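Two structures of GphF from Archangium violaceum compared at one contact. The protein is a polyketide synthase dehydratase that probably removes water from the growing acyl chain and, as an enoyl-isomerase, moves the resulting double bond. Structure 1 is PDB 6MBG (chain A, 1.85 Å), residues 228-233 and 277-282; structure 2 is PDB 6MBH (chain B, 1.70 Å), residues 228-233 and 277-282. Structure 2 is superposed on structure 1 by the backbone atoms of these residues (RMSD 0.10 Å); each is numbered along its deposited sequence.

Structure 1 (6MBG); sequences GCARIE and VDALQL. With BU1 (1,4-butanediol), chain C.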
loop_
_atom_site.group_PDB
_atom_site.type_symbol
_atom_site.label_atom_id
_atom_site.label_comp_id
_atom_site.label_asym_id
_atom_site.label_seq_id
_atom_site.Cartn_x
_atom_site.Cartn_y
_atom_site.Cartn_z
ATOM N N GLY A 228 5.707 -8.004 1.206
ATOM C CA GLY A 228 4.466 -8.731 1.363
ATOM C C GLY A 228 3.869 -8.438 2.721
ATOM O O GLY A 228 4.404 -7.651 3.500
ATOM N N CYS A 229 2.743 -9.089 2.987
ATOM C CA CYS A 229 2.139 -9.001 4.309
ATOM C C CYS A 229 1.200 -10.182 4.479
ATOM O O CYS A 229 0.727 -10.776 3.501
ATOM C CB CYS A 229 1.404 -7.669 4.531
ATOM S SG CYS A 229 -0.080 -7.427 3.516
ATOM N N ALA A 230 0.966 -10.536 5.739
ATOM C CA ALA A 230 0.106 -11.671 6.037
ATOM C C ALA A 230 -1.367 -11.329 5.826
ATOM O O ALA A 230 -2.138 -12.168 5.347
ATOM C CB ALA A 230 0.349 -12.152 7.473
ATOM N N ARG A 231 -1.778 -10.103 6.164
ATOM C CA ARG A 231 -3.199 -9.786 6.116
ATOM C C ARG A 231 -3.390 -8.282 6.121
ATOM O O ARG A 231 -2.726 -7.576 6.893
ATOM C CB ARG A 231 -3.921 -10.428 7.314
ATOM C CG ARG A 231 -5.425 -10.316 7.281
ATOM C CD ARG A 231 -6.033 -11.071 8.453
ATOM N NE ARG A 231 -7.487 -11.079 8.372
ATOM C CZ ARG A 231 -8.196 -12.073 7.851
ATOM N NH1 ARG A 231 -7.578 -13.143 7.378
ATOM N NH2 ARG A 231 -9.523 -12.002 7.811
ATOM N N ILE A 232 -4.281 -7.782 5.261
ATOM C CA ILE A 232 -4.805 -6.430 5.421
ATOM C C ILE A 232 -6.326 -6.512 5.446
ATOM O O ILE A 232 -6.932 -7.185 4.602
ATOM C CB ILE A 232 -4.291 -5.461 4.336
ATOM C CG1 ILE A 232 -5.009 -4.113 4.433
ATOM C CG2 ILE A 232 -4.421 -6.054 2.944
ATOM C CD1 ILE A 232 -4.333 -3.010 3.613
ATOM N N GLU A 233 -6.936 -5.887 6.457
ATOM C CA GLU A 233 -8.392 -5.808 6.572
ATOM C C GLU A 233 -8.806 -4.354 6.483
ATOM O O GLU A 233 -8.319 -3.525 7.261
ATOM C CB GLU A 233 -8.910 -6.377 7.899
ATOM C CG GLU A 233 -8.861 -7.866 8.050
ATOM C CD GLU A 233 -9.606 -8.325 9.291
ATOM O OE1 GLU A 233 -10.263 -7.481 9.948
ATOM O OE2 GLU A 233 -9.530 -9.529 9.612
ATOM N N VAL A 277 -3.150 -4.079 9.349
ATOM C CA VAL A 277 -2.110 -4.735 8.561
ATOM C C VAL A 277 -1.337 -5.646 9.498
ATOM O O VAL A 277 -0.750 -5.171 10.479
ATOM C CB VAL A 277 -1.154 -3.729 7.897
ATOM C CG1 VAL A 277 -0.116 -4.473 7.069
ATOM C CG2 VAL A 277 -1.919 -2.754 7.048
ATOM N N ASP A 278 -1.299 -6.935 9.183
ATOM C CA ASP A 278 -0.596 -7.916 9.998
ATOM C C ASP A 278 0.663 -8.360 9.276
ATOM O O ASP A 278 0.601 -8.773 8.112
ATOM C CB ASP A 278 -1.458 -9.148 10.293
ATOM C CG ASP A 278 -2.682 -8.829 11.129
ATOM O OD1 ASP A 278 -3.678 -9.569 11.001
ATOM O OD2 ASP A 278 -2.645 -7.848 11.910
ATOM N N ALA A 279 1.791 -8.294 9.976
ATOM C CA ALA A 279 3.060 -8.869 9.524
ATOM C C ALA A 279 3.471 -8.338 8.150
ATOM O O ALA A 279 3.749 -9.108 7.223
ATOM C CB ALA A 279 3.008 -10.396 9.521
ATOM N N LEU A 280 3.493 -7.008 8.022
ATOM C CA LEU A 280 4.155 -6.373 6.890
ATOM C C LEU A 280 5.641 -6.719 6.908
ATOM O O LEU A 280 6.334 -6.455 7.902
ATOM C CB LEU A 280 3.962 -4.858 6.959
ATOM C CG LEU A 280 4.774 -4.004 5.961
ATOM C CD1 LEU A 280 4.234 -4.244 4.563
ATOM C CD2 LEU A 280 4.683 -2.546 6.316
ATOM N N GLN A 281 6.131 -7.319 5.825
ATOM C CA GLN A 281 7.522 -7.726 5.722
ATOM C C GLN A 281 8.303 -6.702 4.909
ATOM O O GLN A 281 7.931 -6.397 3.766
ATOM C CB GLN A 281 7.631 -9.103 5.075
ATOM C CG GLN A 281 6.853 -10.178 5.794
ATOM C CD GLN A 281 7.516 -10.604 7.086
ATOM O OE1 GLN A 281 8.647 -10.200 7.383
ATOM N NE2 GLN A 281 6.829 -11.454 7.853
ATOM N N LEU A 282 9.387 -6.189 5.506
ATOM C CA LEU A 282 10.272 -5.189 4.919
ATOM C C LEU A 282 11.637 -5.805 4.686
ATOM O O LEU A 282 12.133 -6.565 5.523
ATOM C CB LEU A 282 10.418 -3.953 5.829
ATOM C CG LEU A 282 9.114 -3.235 6.197
ATOM C CD1 LEU A 282 9.384 -1.981 7.054
ATOM C CD2 LEU A 282 8.340 -2.880 4.935
HETATM C C1 BU1 C . 4.611 -12.594 3.097
HETATM C C2 BU1 C . 3.358 -13.466 3.050
HETATM C C3 BU1 C . 2.898 -13.797 4.469
HETATM C C4 BU1 C . 1.842 -14.905 4.388
HETATM O O5 BU1 C . 5.246 -12.615 1.845
HETATM O O6 BU1 C . 1.268 -15.171 5.639
#

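Structure 2 (6MBH); sequences GCARIE and VDALQL.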
loop_
_atom_site.group_PDB
_atom_site.type_symbol
_atom_site.label_atom_id
_atom_site.label_comp_id
_atom_site.label_asym_id
_atom_site.label_seq_id
_atom_site.Cartn_x
_atom_site.Cartn_y
_atom_site.Cartn_z
ATOM N N GLY B 228 5.729 -7.944 1.306
ATOM C CA GLY B 228 4.426 -8.571 1.402
ATOM C C GLY B 228 3.868 -8.371 2.794
ATOM O O GLY B 228 4.465 -7.705 3.636
ATOM N N CYS B 229 2.708 -8.982 3.023
ATOM C CA CYS B 229 2.159 -8.969 4.380
ATOM C C CYS B 229 1.217 -10.151 4.514
ATOM O O CYS B 229 0.817 -10.768 3.518
ATOM C CB CYS B 229 1.492 -7.658 4.721
ATOM S SG CYS B 229 -0.065 -7.441 3.943
ATOM N N ALA B 230 0.913 -10.523 5.777
ATOM C CA ALA B 230 0.071 -11.678 6.018
ATOM C C ALA B 230 -1.386 -11.335 5.771
ATOM O O ALA B 230 -2.134 -12.166 5.249
ATOM C CB ALA B 230 0.238 -12.193 7.466
ATOM N N ARG B 231 -1.818 -10.127 6.197
ATOM C CA ARG B 231 -3.243 -9.829 6.067
ATOM C C ARG B 231 -3.444 -8.322 6.088
ATOM O O ARG B 231 -2.811 -7.623 6.876
ATOM C CB ARG B 231 -4.040 -10.475 7.221
ATOM C CG ARG B 231 -5.495 -10.212 7.225
ATOM C CD ARG B 231 -6.137 -10.972 8.457
ATOM N NE ARG B 231 -7.518 -11.301 8.194
ATOM C CZ ARG B 231 -7.906 -12.406 7.546
ATOM N NH1 ARG B 231 -6.992 -13.258 7.076
ATOM N NH2 ARG B 231 -9.206 -12.657 7.346
ATOM N N ILE B 232 -4.348 -7.824 5.246
ATOM C CA ILE B 232 -4.851 -6.450 5.340
ATOM C C ILE B 232 -6.359 -6.551 5.455
ATOM O O ILE B 232 -6.983 -7.274 4.678
ATOM C CB ILE B 232 -4.482 -5.609 4.108
ATOM C CG1 ILE B 232 -3.000 -5.448 3.989
ATOM C CG2 ILE B 232 -5.063 -4.226 4.216
ATOM C CD1 ILE B 232 -2.610 -5.039 2.510
ATOM N N GLU B 233 -6.944 -5.883 6.454
ATOM C CA GLU B 233 -8.416 -5.829 6.561
ATOM C C GLU B 233 -8.794 -4.356 6.477
ATOM O O GLU B 233 -8.232 -3.541 7.221
ATOM C CB GLU B 233 -8.953 -6.420 7.883
ATOM C CG GLU B 233 -8.758 -7.905 8.080
ATOM C CD GLU B 233 -9.306 -8.428 9.416
ATOM O OE1 GLU B 233 -9.807 -7.605 10.205
ATOM O OE2 GLU B 233 -9.233 -9.662 9.651
ATOM N N VAL B 277 -3.044 -4.025 9.306
ATOM C CA VAL B 277 -2.004 -4.670 8.491
ATOM C C VAL B 277 -1.232 -5.598 9.416
ATOM O O VAL B 277 -0.626 -5.123 10.386
ATOM C CB VAL B 277 -1.041 -3.640 7.856
ATOM C CG1 VAL B 277 0.051 -4.355 7.042
ATOM C CG2 VAL B 277 -1.860 -2.691 6.974
ATOM N N ASP B 278 -1.292 -6.917 9.160
ATOM C CA ASP B 278 -0.607 -7.892 10.000
ATOM C C ASP B 278 0.645 -8.367 9.274
ATOM O O ASP B 278 0.548 -8.854 8.133
ATOM C CB ASP B 278 -1.491 -9.096 10.299
ATOM C CG ASP B 278 -2.733 -8.698 11.089
ATOM O OD1 ASP B 278 -2.639 -7.733 11.878
ATOM O OD2 ASP B 278 -3.768 -9.367 10.933
ATOM N N ALA B 279 1.788 -8.245 9.970
ATOM C CA ALA B 279 3.057 -8.845 9.554
ATOM C C ALA B 279 3.436 -8.365 8.162
ATOM O O ALA B 279 3.685 -9.154 7.247
ATOM C CB ALA B 279 2.968 -10.353 9.630
ATOM N N LEU B 280 3.484 -7.051 8.033
ATOM C CA LEU B 280 4.197 -6.380 6.959
ATOM C C LEU B 280 5.659 -6.792 6.993
ATOM O O LEU B 280 6.325 -6.618 8.023
ATOM C CB LEU B 280 4.062 -4.884 7.149
ATOM C CG LEU B 280 4.885 -4.041 6.146
ATOM C CD1 LEU B 280 4.383 -4.245 4.724
ATOM C CD2 LEU B 280 4.867 -2.627 6.528
ATOM N N GLN B 281 6.156 -7.321 5.868
ATOM C CA GLN B 281 7.540 -7.719 5.752
ATOM C C GLN B 281 8.259 -6.669 4.934
ATOM O O GLN B 281 7.797 -6.322 3.832
ATOM C CB GLN B 281 7.683 -9.099 5.092
ATOM C CG GLN B 281 6.912 -10.233 5.827
ATOM C CD GLN B 281 7.480 -10.556 7.225
ATOM O OE1 GLN B 281 8.571 -10.106 7.612
ATOM N NE2 GLN B 281 6.744 -11.340 7.968
ATOM N N LEU B 282 9.433 -6.249 5.433
ATOM C CA LEU B 282 10.272 -5.233 4.799
ATOM C C LEU B 282 11.665 -5.794 4.549
ATOM O O LEU B 282 12.212 -6.499 5.401
ATOM C CB LEU B 282 10.409 -3.993 5.686
ATOM C CG LEU B 282 9.093 -3.312 6.100
ATOM C CD1 LEU B 282 9.416 -2.163 7.002
ATOM C CD2 LEU B 282 8.367 -2.796 4.838
#

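Structure 1 (6MBG)
Arg231 and Asp278 form an antiparallel hydrogen-bonded pair, and the axes of the short pieces 231-233, on strand 224-234, and 277-282, on strand 273-284, run at 157° in the hotdog-fold dehydratase. Asp278 N donates to Arg231 O at 2.8 Å, while Ala230 N reaches Asp278 O at 3.0 Å; Ala230 and Arg231 thus both face Asp278, the definition of a classic beta bulge, where the chain also turns a corner. On one face, Ile232 meets Val277. Its CG1 stands anti to the backbone N (chi1 172°) and lies 4.3 Å from Val277 CG2. On the other face, the extended Arg231 chain lies alongside Asp278, CD 3.8 Å from OD1. NH1 of the guanidinium forms a salt bridge with Glu77, and NE donates to Glu233 OE2 at 2.8 Å, on the anti lone pair of that oxygen. Ala230 CB packs on Ala279 CB at 3.8 Å, and 1,4-butanediol, hydrogen-bonded to Val79 O, brings O6 to 3.6 Å from Ala230 CB.

Structure 2 (6MBH)
At 158° between their axes, the short pieces 231-233 and 277-282 are paired antiparallel, with Arg231 opposite Asp278 as a hydrogen-bonded pair. Asp278 N donates to Arg231 O at 2.8 Å, and Ala230 N reaches Asp278 O at 2.9 Å; because Ala230 and Arg231 both face Asp278, the geometry meets the definition of a classic beta bulge, at the corner of the chain. On one face, Ile232 meets Val277. Its CG1 lies beside the backbone N and anti to the carbonyl carbon (chi1 -64°) and stands 4.2 Å from Val277 CG2. On the other face, the extended Arg231 chain lies alongside Asp278, its CD 3.8 Å from OD2. NH1 of the guanidinium forms a salt bridge with Glu77, and NE donates to Glu233 OE2 at 2.8 Å, on the anti lone pair of that oxygen. Ala230 CB packs on Ala279 CB at 3.9 Å.

What differs
Both structures keep the bulge: Ala230(A) N and Ala230(B) N bond to the O of Asp278(A) and Asp278(B), Asp278(A) N and Asp278(B) N bond to the O of Arg231(A) and Arg231(B), and the comparable CA atoms coincide within the error. The side chains of Cys229(A), Val277(A), Asp278(A), Leu280(A) and Gln281(A) and their counterparts in chain B keep their places within the error. The clear difference in a side chain is Ile232(A) against Ile232(B), modelled with chi1 at 172° and -64°. After superposition the CD1 atoms of Ile232(A) and Ile232(B) stand 2.9 Å apart, and the place of CD1 in Ile232(A) is left. The place of CG1 in Ile232(A) is kept by CG2 of Ile232(B), so one branch position stays filled by carbon while the longer branch runs another way. The contact with Val277(A) or Val277(B) is present in both models: CG1 of Ile232(A) lies 4.3 Å from CG2 of Val277(A), and CG1 of Ile232(B) lies 4.2 Å from CG2 of Val277(B). Contact with Cys229(A) or Cys229(B) is likewise retained. Outside the segments, Leu50(A), which lines another butanediol pocket, is exchanged for Pro50(B) in an entry titled as an isomerase-inactive variant. Beside the bulge, 1,4-butanediol touches Gly228(A), Cys229(A) and Ala230(A); no ligand or ion is modelled at that place beside Gly228(B), Cys229(B) and Ala230(B).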